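Long-range contacts in phosphoserine aminotransferase SerC (Cytophaga hutchinsonii ATCC 33406, PDB 3FFR), which probably catalyses the pyridoxal-phosphate-dependent transamination between phosphoserine and 2-oxoglutarate in serine biosynthesis: residues Ile267-Ile278 and Asn341-His351; Arg156-Phe165 and Trp202-Lys211. All coordinates share one frame; numbering follows the deposited sequence.

Contact 1: Ile267-Ile278 and Asn341-His351; sequences IRKQTEEKAALI and NFPAHSLEQVH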
loop_
_atom_site.group_PDB
_atom_site.type_symbol
_atom_site.label_atom_id
_atom_site.label_comp_id
_atom_site.label_asym_id
_atom_site.label_seq_id
_atom_site.Cartn_x
_atom_site.Cartn_y
_atom_site.Cartn_z
ATOM N N ILE A 267 24.746 -11.233 -8.900
ATOM C CA ILE A 267 23.696 -10.502 -9.620
ATOM C C ILE A 267 24.317 -9.249 -10.264
ATOM O O ILE A 267 23.999 -8.875 -11.388
ATOM C CB ILE A 267 22.498 -10.187 -8.713
ATOM C CG1 ILE A 267 21.826 -11.502 -8.326
ATOM C CG2 ILE A 267 21.456 -9.315 -9.409
ATOM C CD1 ILE A 267 20.744 -11.424 -7.290
ATOM N N ARG A 268 25.195 -8.598 -9.519
ATOM C CA ARG A 268 25.890 -7.406 -10.026
ATOM C C ARG A 268 26.666 -7.692 -11.310
ATOM O O ARG A 268 26.646 -6.915 -12.253
ATOM C CB ARG A 268 26.829 -6.815 -8.975
ATOM C CG ARG A 268 26.098 -6.091 -7.878
ATOM C CD ARG A 268 26.969 -5.629 -6.693
ATOM N NE ARG A 268 26.113 -5.089 -5.642
ATOM C CZ ARG A 268 26.003 -5.551 -4.410
ATOM N NH1 ARG A 268 26.772 -6.523 -3.966
ATOM N NH2 ARG A 268 25.126 -4.984 -3.610
ATOM N N LYS A 269 27.345 -8.826 -11.324
ATOM C CA LYS A 269 28.110 -9.234 -12.504
ATOM C C LYS A 269 27.194 -9.494 -13.691
ATOM O O LYS A 269 27.538 -9.181 -14.850
ATOM C CB LYS A 269 28.970 -10.469 -12.185
ATOM C CG LYS A 269 30.118 -10.159 -11.221
ATOM C CD LYS A 269 30.990 -11.405 -10.933
ATOM N N GLN A 270 26.043 -10.068 -13.384
ATOM C CA GLN A 270 25.030 -10.414 -14.402
ATOM C C GLN A 270 24.463 -9.115 -14.986
ATOM O O GLN A 270 24.242 -8.976 -16.189
ATOM C CB GLN A 270 23.968 -11.340 -13.835
ATOM C CG GLN A 270 24.485 -12.741 -13.637
ATOM C CD GLN A 270 23.565 -13.671 -12.889
ATOM O OE1 GLN A 270 22.583 -13.253 -12.276
ATOM N NE2 GLN A 270 23.915 -14.953 -12.886
ATOM N N THR A 271 24.207 -8.174 -14.091
ATOM C CA THR A 271 23.716 -6.848 -14.480
ATOM C C THR A 271 24.727 -6.177 -15.446
ATOM O O THR A 271 24.389 -5.663 -16.509
ATOM C CB THR A 271 23.469 -5.970 -13.212
ATOM O OG1 THR A 271 22.399 -6.553 -12.421
ATOM C CG2 THR A 271 23.179 -4.502 -13.587
ATOM N N GLU A 272 25.981 -6.241 -15.069
ATOM C CA GLU A 272 27.071 -5.624 -15.859
ATOM C C GLU A 272 27.243 -6.292 -17.220
ATOM O O GLU A 272 27.470 -5.635 -18.240
ATOM C CB GLU A 272 28.369 -5.640 -15.068
ATOM C CG GLU A 272 28.352 -4.612 -13.971
ATOM C CD GLU A 272 29.295 -4.852 -12.838
ATOM O OE1 GLU A 272 30.034 -5.877 -12.835
ATOM O OE2 GLU A 272 29.295 -3.989 -11.933
ATOM N N GLU A 273 27.090 -7.601 -17.256
ATOM C CA GLU A 273 27.242 -8.326 -18.521
ATOM C C GLU A 273 26.142 -7.947 -19.534
ATOM O O GLU A 273 26.394 -7.794 -20.736
ATOM C CB GLU A 273 27.215 -9.823 -18.247
ATOM C CG GLU A 273 27.460 -10.656 -19.433
ATOM C CD GLU A 273 27.485 -12.125 -19.088
ATOM O OE1 GLU A 273 26.961 -12.490 -17.990
ATOM O OE2 GLU A 273 27.990 -12.894 -19.944
ATOM N N LYS A 274 24.919 -7.813 -19.030
ATOM C CA LYS A 274 23.787 -7.382 -19.864
ATOM C C LYS A 274 23.939 -5.941 -20.323
ATOM O O LYS A 274 23.672 -5.606 -21.482
ATOM C CB LYS A 274 22.450 -7.530 -19.134
ATOM C CG LYS A 274 21.998 -8.966 -19.008
ATOM C CD LYS A 274 20.727 -9.085 -18.213
ATOM C CE LYS A 274 20.989 -9.042 -16.720
ATOM N NZ LYS A 274 19.761 -8.627 -15.936
ATOM N N ALA A 275 24.401 -5.091 -19.420
ATOM C CA ALA A 275 24.582 -3.660 -19.750
ATOM C C ALA A 275 25.628 -3.527 -20.866
ATOM O O ALA A 275 25.491 -2.728 -21.799
ATOM C CB ALA A 275 25.005 -2.843 -18.489
ATOM N N ALA A 276 26.652 -4.365 -20.777
ATOM C CA ALA A 276 27.750 -4.318 -21.748
ATOM C C ALA A 276 27.246 -4.697 -23.146
ATOM O O ALA A 276 27.652 -4.116 -24.166
ATOM C CB ALA A 276 28.916 -5.204 -21.290
ATOM N N LEU A 277 26.360 -5.669 -23.200
ATOM C CA LEU A 277 25.773 -6.102 -24.489
ATOM C C LEU A 277 25.028 -4.946 -25.148
ATOM O O LEU A 277 25.189 -4.652 -26.341
ATOM C CB LEU A 277 24.781 -7.256 -24.323
ATOM C CG LEU A 277 25.278 -8.671 -24.141
ATOM C CD1 LEU A 277 24.056 -9.623 -24.065
ATOM C CD2 LEU A 277 26.205 -9.057 -25.320
ATOM N N ILE A 278 24.212 -4.289 -24.326
ATOM C CA ILE A 278 23.378 -3.175 -24.765
ATOM C C ILE A 278 24.225 -1.984 -25.178
ATOM O O ILE A 278 24.045 -1.400 -26.262
ATOM C CB ILE A 278 22.324 -2.748 -23.675
ATOM C CG1 ILE A 278 21.320 -3.872 -23.394
ATOM C CG2 ILE A 278 21.625 -1.412 -24.073
ATOM C CD1 ILE A 278 20.480 -3.664 -22.096
ATOM N N ASN A 341 17.213 -3.065 -17.264
ATOM C CA ASN A 341 18.154 -4.183 -17.129
ATOM C C ASN A 341 18.144 -4.591 -15.672
ATOM O O ASN A 341 18.985 -4.182 -14.885
ATOM C CB ASN A 341 19.569 -3.774 -17.572
ATOM C CG ASN A 341 20.647 -4.815 -17.208
ATOM O OD1 ASN A 341 20.382 -6.042 -17.145
ATOM N ND2 ASN A 341 21.863 -4.339 -16.985
ATOM N N PHE A 342 17.119 -5.362 -15.333
ATOM C CA PHE A 342 16.849 -5.793 -13.950
ATOM C C PHE A 342 17.168 -7.300 -13.774
ATOM O O PHE A 342 17.280 -8.033 -14.789
ATOM C CB PHE A 342 15.387 -5.541 -13.582
ATOM C CG PHE A 342 14.950 -4.083 -13.656
ATOM C CD1 PHE A 342 15.863 -3.071 -13.576
ATOM C CD2 PHE A 342 13.593 -3.754 -13.683
ATOM C CE1 PHE A 342 15.467 -1.748 -13.588
ATOM C CE2 PHE A 342 13.191 -2.440 -13.679
ATOM C CZ PHE A 342 14.156 -1.435 -13.635
ATOM N N PRO A 343 17.266 -7.782 -12.512
ATOM C CA PRO A 343 17.585 -9.215 -12.338
ATOM C C PRO A 343 16.630 -10.139 -13.054
ATOM O O PRO A 343 17.023 -11.238 -13.468
ATOM C CB PRO A 343 17.565 -9.390 -10.816
ATOM C CG PRO A 343 18.082 -8.029 -10.327
ATOM C CD PRO A 343 17.398 -7.042 -11.241
ATOM N N ALA A 344 15.392 -9.686 -13.224
ATOM C CA ALA A 344 14.337 -10.483 -13.905
ATOM C C ALA A 344 14.621 -10.721 -15.351
ATOM O O ALA A 344 14.071 -11.648 -15.967
ATOM C CB ALA A 344 12.961 -9.818 -13.788
ATOM N N HIS A 345 15.458 -9.859 -15.910
ATOM C CA HIS A 345 15.829 -9.975 -17.336
ATOM C C HIS A 345 17.068 -10.842 -17.453
ATOM O O HIS A 345 18.089 -10.564 -16.839
ATOM C CB HIS A 345 16.102 -8.587 -17.935
ATOM C CG HIS A 345 14.942 -7.648 -17.805
ATOM N ND1 HIS A 345 14.940 -6.581 -16.933
ATOM C CD2 HIS A 345 13.738 -7.631 -18.428
ATOM C CE1 HIS A 345 13.769 -5.963 -17.006
ATOM N NE2 HIS A 345 13.024 -6.579 -17.905
ATOM N N SER A 346 16.962 -11.930 -18.202
ATOM C CA SER A 346 18.107 -12.819 -18.365
ATOM C C SER A 346 19.014 -12.361 -19.480
ATOM O O SER A 346 18.643 -11.581 -20.362
ATOM C CB SER A 346 17.671 -14.238 -18.695
ATOM O OG SER A 346 17.023 -14.254 -19.963
ATOM N N LEU A 347 20.204 -12.915 -19.427
ATOM C CA LEU A 347 21.223 -12.668 -20.444
ATOM C C LEU A 347 20.670 -13.049 -21.811
ATOM O O LEU A 347 20.842 -12.322 -22.800
ATOM C CB LEU A 347 22.478 -13.471 -20.136
ATOM C CG LEU A 347 23.665 -13.266 -21.094
ATOM C CD1 LEU A 347 24.109 -11.813 -21.075
ATOM C CD2 LEU A 347 24.823 -14.192 -20.706
ATOM N N GLU A 348 19.941 -14.160 -21.857
ATOM C CA GLU A 348 19.444 -14.614 -23.157
ATOM C C GLU A 348 18.381 -13.679 -23.675
ATOM O O GLU A 348 18.341 -13.423 -24.872
ATOM C CB GLU A 348 18.966 -16.068 -23.173
ATOM C CG GLU A 348 18.495 -16.511 -24.576
ATOM C CD GLU A 348 19.447 -16.110 -25.722
ATOM O OE1 GLU A 348 20.669 -16.416 -25.670
ATOM O OE2 GLU A 348 18.960 -15.494 -26.706
ATOM N N GLN A 349 17.560 -13.152 -22.775
ATOM C CA GLN A 349 16.514 -12.196 -23.163
ATOM C C GLN A 349 17.147 -10.905 -23.726
ATOM O O GLN A 349 16.720 -10.381 -24.753
ATOM C CB GLN A 349 15.596 -11.867 -21.985
ATOM C CG GLN A 349 14.634 -13.018 -21.645
ATOM C CD GLN A 349 13.881 -12.812 -20.340
ATOM O OE1 GLN A 349 14.406 -12.214 -19.410
ATOM N NE2 GLN A 349 12.656 -13.363 -20.252
ATOM N N VAL A 350 18.191 -10.422 -23.059
ATOM C CA VAL A 350 18.866 -9.190 -23.483
ATOM C C VAL A 350 19.567 -9.425 -24.827
ATOM O O VAL A 350 19.549 -8.574 -25.723
ATOM C CB VAL A 350 19.827 -8.635 -22.407
ATOM C CG1 VAL A 350 20.665 -7.498 -22.950
ATOM C CG2 VAL A 350 19.004 -8.135 -21.195
ATOM N N HIS A 351 20.158 -10.603 -24.952
ATOM C CA HIS A 351 20.811 -10.984 -26.185
ATOM C C HIS A 351 19.806 -10.950 -27.327
ATOM O O HIS A 351 20.109 -10.474 -28.419
ATOM C CB HIS A 351 21.444 -12.370 -26.081
ATOM C CG HIS A 351 22.318 -12.711 -27.248
ATOM N ND1 HIS A 351 21.832 -13.310 -28.388
ATOM C CD2 HIS A 351 23.638 -12.515 -27.460
ATOM C CE1 HIS A 351 22.816 -13.478 -29.250
ATOM N NE2 HIS A 351 23.923 -12.999 -28.714
HETATM O O HOH W 1 19.912 -5.192 -12.517
#
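Ile267 opens the contact by resting its CG2 methyl on the ring of Pro343, 3.7 Å from CG, the two side chains meeting at about a right angle; Met259 of helix 246-262 touches both. One turn on, the backbone O of Thr271 takes an N-H from Asn341 ND2 at 2.9 Å, nearly straight (161°), in the plane of the Asn341 amide but tilted from that of the Thr271 carbonyl, while keeping its helical bond from Ala275 N. Asparagine suits the place because its amide offers both a donor, ND2 to Thr271 O and Met300 O, and an acceptor, OD1 for Lys274 NZ. A water joins Thr271 OG1 to the backbone O of Asn341. Glu273 lays its extended chain across Leu347, its carboxylate beside CD2. Lys274 is the buried centre: with CG beside the backbone N (chi1 -73°) and a bend at chi3 (-81°), its chain crosses Val350 about perpendicularly, CD 3.6 Å from CG2, and delivers NZ into the Phe342-His345 turn. There NZ donates to His345 O at 2.7 Å and, weakly, to Asn341 OD1 at 2.9 Å, which probably eases the cost of burying its charge. A methionine in its place would probably leave His345 O and Asn341 OD1 without this donor. Leu277 CD1 meets Leu347 CD1 at 3.7 Å. Ile278 CG1 closes the apolar end on Val350 CG1. The turn itself is braced by His345, whose ND1 accepts from Phe342 N in the ring plane while NE2 bonds Tyr7 O. Ser346 and Gln349 then start helix 347-360 with a capping box, and the two helix segments run almost parallel on the five-stranded sheet of the small C-terminal domain of a fold-type I aminotransferase.

Contact 2: Arg156-Phe165 and Trp202-Lys211; sequences RDKNKDALIF and WILNDRVIEK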
loop_
_atom_site.group_PDB
_atom_site.type_symbol
_atom_site.label_atom_id
_atom_site.label_comp_id
_atom_site.label_asym_id
_atom_site.label_seq_id
_atom_site.Cartn_x
_atom_site.Cartn_y
_atom_site.Cartn_z
ATOM N N ARG A 156 29.135 12.696 3.322
ATOM C CA ARG A 156 29.188 12.605 4.778
ATOM C C ARG A 156 29.985 13.710 5.411
ATOM O O ARG A 156 29.580 14.290 6.410
ATOM C CB ARG A 156 29.759 11.293 5.305
ATOM C CG ARG A 156 30.089 11.499 6.781
ATOM C CD ARG A 156 28.955 12.352 7.375
ATOM N NE ARG A 156 27.770 11.531 7.412
ATOM C CZ ARG A 156 26.494 11.921 7.362
ATOM N NH1 ARG A 156 26.110 13.184 7.228
ATOM N NH2 ARG A 156 25.592 10.980 7.411
ATOM N N ASP A 157 31.127 14.025 4.826
ATOM C CA ASP A 157 31.987 15.044 5.431
ATOM C C ASP A 157 31.577 16.473 5.148
ATOM O O ASP A 157 32.063 17.393 5.788
ATOM C CB ASP A 157 33.445 14.817 5.051
ATOM C CG ASP A 157 34.075 13.678 5.828
ATOM O OD1 ASP A 157 33.442 13.129 6.785
ATOM O OD2 ASP A 157 35.228 13.342 5.496
ATOM N N LYS A 158 30.678 16.646 4.193
ATOM C CA LYS A 158 30.185 17.988 3.836
ATOM C C LYS A 158 29.232 18.567 4.886
ATOM O O LYS A 158 29.071 19.777 5.013
ATOM C CB LYS A 158 29.500 17.967 2.472
ATOM C CG LYS A 158 30.403 17.560 1.340
ATOM C CD LYS A 158 29.633 17.647 0.019
ATOM C CE LYS A 158 30.417 17.081 -1.158
ATOM N NZ LYS A 158 31.669 17.826 -1.430
ATOM N N ASN A 159 28.562 17.676 5.604
ATOM C CA ASN A 159 27.668 18.063 6.701
ATOM C C ASN A 159 27.536 16.836 7.589
ATOM O O ASN A 159 26.707 15.980 7.351
ATOM C CB ASN A 159 26.307 18.579 6.203
ATOM C CG ASN A 159 25.418 19.081 7.319
ATOM O OD1 ASN A 159 25.474 18.568 8.434
ATOM N ND2 ASN A 159 24.540 20.056 7.012
ATOM N N LYS A 160 28.371 16.777 8.617
ATOM C CA LYS A 160 28.493 15.556 9.397
ATOM C C LYS A 160 27.248 15.177 10.160
ATOM O O LYS A 160 26.998 14.005 10.378
ATOM C CB LYS A 160 29.726 15.629 10.298
ATOM C CG LYS A 160 30.983 15.688 9.378
ATOM C CD LYS A 160 32.200 15.773 10.086
ATOM C CE LYS A 160 33.351 16.050 9.135
ATOM N NZ LYS A 160 33.236 17.408 8.551
ATOM N N ASP A 161 26.461 16.173 10.533
ATOM C CA ASP A 161 25.288 15.921 11.352
ATOM C C ASP A 161 24.046 15.596 10.542
ATOM O O ASP A 161 23.049 15.072 11.079
ATOM C CB ASP A 161 24.996 17.078 12.301
ATOM C CG ASP A 161 25.901 17.071 13.491
ATOM O OD1 ASP A 161 26.321 15.969 13.899
ATOM O OD2 ASP A 161 26.192 18.149 14.025
ATOM N N ALA A 162 24.099 15.890 9.264
ATOM C CA ALA A 162 22.924 15.632 8.396
ATOM C C ALA A 162 22.663 14.133 8.297
ATOM O O ALA A 162 23.583 13.303 8.403
ATOM C CB ALA A 162 23.124 16.209 7.012
ATOM N N LEU A 163 21.387 13.799 8.106
ATOM C CA LEU A 163 20.998 12.431 7.796
ATOM C C LEU A 163 21.004 12.312 6.289
ATOM O O LEU A 163 20.383 13.115 5.587
ATOM C CB LEU A 163 19.594 12.104 8.292
ATOM C CG LEU A 163 19.392 12.214 9.807
ATOM C CD1 LEU A 163 17.858 12.154 10.077
ATOM C CD2 LEU A 163 20.189 11.131 10.577
ATOM N N ILE A 164 21.731 11.318 5.790
ATOM C CA ILE A 164 21.832 11.070 4.347
ATOM C C ILE A 164 20.922 9.931 3.906
ATOM O O ILE A 164 21.081 8.777 4.314
ATOM C CB ILE A 164 23.309 10.816 3.889
ATOM C CG1 ILE A 164 24.196 11.999 4.268
ATOM C CG2 ILE A 164 23.369 10.587 2.364
ATOM C CD1 ILE A 164 25.700 11.781 3.994
ATOM N N PHE A 165 19.976 10.293 3.042
ATOM C CA PHE A 165 18.976 9.363 2.450
ATOM C C PHE A 165 19.274 9.168 0.982
ATOM O O PHE A 165 19.447 10.133 0.240
ATOM C CB PHE A 165 17.540 9.900 2.565
ATOM C CG PHE A 165 17.066 10.071 3.954
ATOM C CD1 PHE A 165 17.329 11.247 4.652
ATOM C CD2 PHE A 165 16.378 9.046 4.594
ATOM C CE1 PHE A 165 16.909 11.368 5.987
ATOM C CE2 PHE A 165 15.947 9.160 5.898
ATOM C CZ PHE A 165 16.226 10.329 6.611
ATOM N N TRP A 202 11.980 0.780 3.488
ATOM C CA TRP A 202 12.780 1.854 4.086
ATOM C C TRP A 202 13.809 1.242 5.021
ATOM O O TRP A 202 13.490 0.684 6.039
ATOM C CB TRP A 202 11.861 2.856 4.797
ATOM C CG TRP A 202 12.497 4.116 5.287
ATOM C CD1 TRP A 202 13.751 4.577 4.996
ATOM C CD2 TRP A 202 11.849 5.166 6.030
ATOM N NE1 TRP A 202 13.958 5.782 5.604
ATOM C CE2 TRP A 202 12.804 6.186 6.226
ATOM C CE3 TRP A 202 10.581 5.311 6.590
ATOM C CZ2 TRP A 202 12.527 7.359 6.953
ATOM C CZ3 TRP A 202 10.301 6.480 7.314
ATOM C CH2 TRP A 202 11.269 7.476 7.502
ATOM N N ILE A 203 15.058 1.356 4.606
ATOM C CA ILE A 203 16.201 0.884 5.375
ATOM C C ILE A 203 16.787 2.119 6.057
ATOM O O ILE A 203 17.096 3.123 5.400
ATOM C CB ILE A 203 17.221 0.205 4.441
ATOM C CG1 ILE A 203 16.623 -1.124 3.908
ATOM C CG2 ILE A 203 18.567 -0.001 5.151
ATOM C CD1 ILE A 203 17.454 -1.764 2.832
ATOM N N LEU A 204 16.897 2.064 7.378
ATOM C CA LEU A 204 17.331 3.256 8.117
ATOM C C LEU A 204 18.098 2.900 9.359
ATOM O O LEU A 204 17.904 1.850 9.942
ATOM C CB LEU A 204 16.110 4.112 8.502
ATOM C CG LEU A 204 15.154 3.651 9.639
ATOM C CD1 LEU A 204 14.093 4.729 9.883
ATOM C CD2 LEU A 204 14.470 2.261 9.384
ATOM N N ASN A 205 18.966 3.815 9.747
ATOM C CA ASN A 205 19.801 3.605 10.923
ATOM C C ASN A 205 19.355 4.313 12.195
ATOM O O ASN A 205 18.330 5.026 12.296
ATOM C CB ASN A 205 21.294 3.888 10.622
ATOM C CG ASN A 205 21.617 5.385 10.532
ATOM O OD1 ASN A 205 20.761 6.225 10.765
ATOM N ND2 ASN A 205 22.866 5.712 10.190
ATOM N N ASP A 206 20.166 4.045 13.203
ATOM C CA ASP A 206 19.957 4.585 14.552
ATOM C C ASP A 206 19.843 6.109 14.568
ATOM O O ASP A 206 19.083 6.674 15.355
ATOM C CB ASP A 206 21.105 4.150 15.509
ATOM C CG ASP A 206 22.542 4.629 15.042
ATOM O OD1 ASP A 206 23.027 4.390 13.896
ATOM O OD2 ASP A 206 23.243 5.242 15.894
ATOM N N ARG A 207 20.650 6.762 13.741
ATOM C CA ARG A 207 20.657 8.243 13.687
ATOM C C ARG A 207 19.301 8.784 13.180
ATOM O O ARG A 207 18.745 9.790 13.665
ATOM C CB ARG A 207 21.820 8.760 12.823
ATOM C CG ARG A 207 23.194 8.336 13.346
ATOM C CD ARG A 207 24.334 8.936 12.589
ATOM N NE ARG A 207 24.343 10.383 12.712
ATOM C CZ ARG A 207 24.166 11.241 11.706
ATOM N NH1 ARG A 207 24.018 10.839 10.461
ATOM N NH2 ARG A 207 24.173 12.538 11.959
ATOM N N VAL A 208 18.757 8.077 12.207
ATOM C CA VAL A 208 17.478 8.452 11.637
ATOM C C VAL A 208 16.372 8.277 12.694
ATOM O O VAL A 208 15.551 9.172 12.922
ATOM C CB VAL A 208 17.158 7.621 10.367
ATOM C CG1 VAL A 208 15.781 8.003 9.822
ATOM C CG2 VAL A 208 18.228 7.878 9.256
ATOM N N ILE A 209 16.403 7.129 13.358
ATOM C CA ILE A 209 15.419 6.779 14.404
ATOM C C ILE A 209 15.475 7.838 15.509
ATOM O O ILE A 209 14.468 8.382 15.947
ATOM C CB ILE A 209 15.698 5.360 14.966
ATOM C CG1 ILE A 209 15.404 4.295 13.859
ATOM C CG2 ILE A 209 14.851 5.090 16.230
ATOM C CD1 ILE A 209 16.083 2.943 14.088
ATOM N N GLU A 210 16.681 8.165 15.927
ATOM C CA GLU A 210 16.839 9.127 17.031
ATOM C C GLU A 210 16.357 10.511 16.663
ATOM O O GLU A 210 15.797 11.231 17.498
ATOM C CB GLU A 210 18.268 9.169 17.547
ATOM C CG GLU A 210 18.588 7.908 18.340
ATOM C CD GLU A 210 17.545 7.575 19.468
ATOM O OE1 GLU A 210 17.147 8.487 20.260
ATOM O OE2 GLU A 210 17.154 6.373 19.580
ATOM N N LYS A 211 16.527 10.876 15.405
ATOM C CA LYS A 211 16.062 12.206 14.975
ATOM C C LYS A 211 14.532 12.269 15.092
ATOM O O LYS A 211 13.970 13.259 15.561
ATOM C CB LYS A 211 16.536 12.550 13.542
ATOM C CG LYS A 211 15.965 13.870 12.992
ATOM C CD LYS A 211 16.455 15.119 13.744
ATOM C CE LYS A 211 15.860 16.414 13.177
ATOM N NZ LYS A 211 16.397 16.762 11.851
HETATM O O HOH W 2 24.647 14.031 14.692
#
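Arg207 reaches from the first turn of helix 206-217 to the turn ahead of strand 163-167, and its guanidinium supplies the polar half of the contact. NH1 donates to Ala162 O at 3.2 Å, almost straight (169°) and in the guanidinium plane, though above the carbonyl plane. NH2 makes a weaker, bent bond of 2.9 Å to Asp161 O, and a water links it to Asp161 OD1. Arginine fits because one flat group can serve both carbonyls at its edge. In the conformer described, Arg156 NH1 grips the same Ala162 O from the opposite face, itself bonding Asn159 O as well; both guanidinium groups are paired with Asp183, whose carboxylate probably offsets their like charges.

In the seven-stranded sheet of the large domain of a fold-type I aminotransferase, strand 184-188 lies between 163-167 and 200-205, and the contact spans it. Helix 206-217 follows directly on strand 200-205, and its segment 206-211 crosses strand segment 163-165 at 114°.

The apolar half begins with Leu163, whose CD2 sits over a face of the Arg207 guanidinium and 3.7 Å from CB of that residue, while CD1 lies 3.7 Å from Lys211 CB. Phe165 points CZ at Val208 CG1, 4.0 Å away. The aromatic rings of Phe165 and Trp202 meet edge to edge, CE2 lying 3.9 Å from NE1, which keeps its hydrogen bond to Ser184.

In the fold
From the N terminus the chain first builds helices and strands of both domains, since strand 6-8 joins the small sheet and strand 62-67 borders the large one. Contact 2 then closes the loop between Phe165 and Trp202, 36 residues that include strand 184-188 and the lysine carrying the cofactor, Lys191. Only after helices 228-235 and 246-262 does contact 1 begin; it closes a loop of 62 residues through strands 288-290, 302-307, 323-327 and 336-340. The two loops neither nest nor cross. The contacts' centres lie about 33 Å apart, on opposite sides of the chain's centre: contact 2 ties strand 163-167 to strand 200-205 and helix 206-217, contact 1 joins helices 264-284 and 347-360.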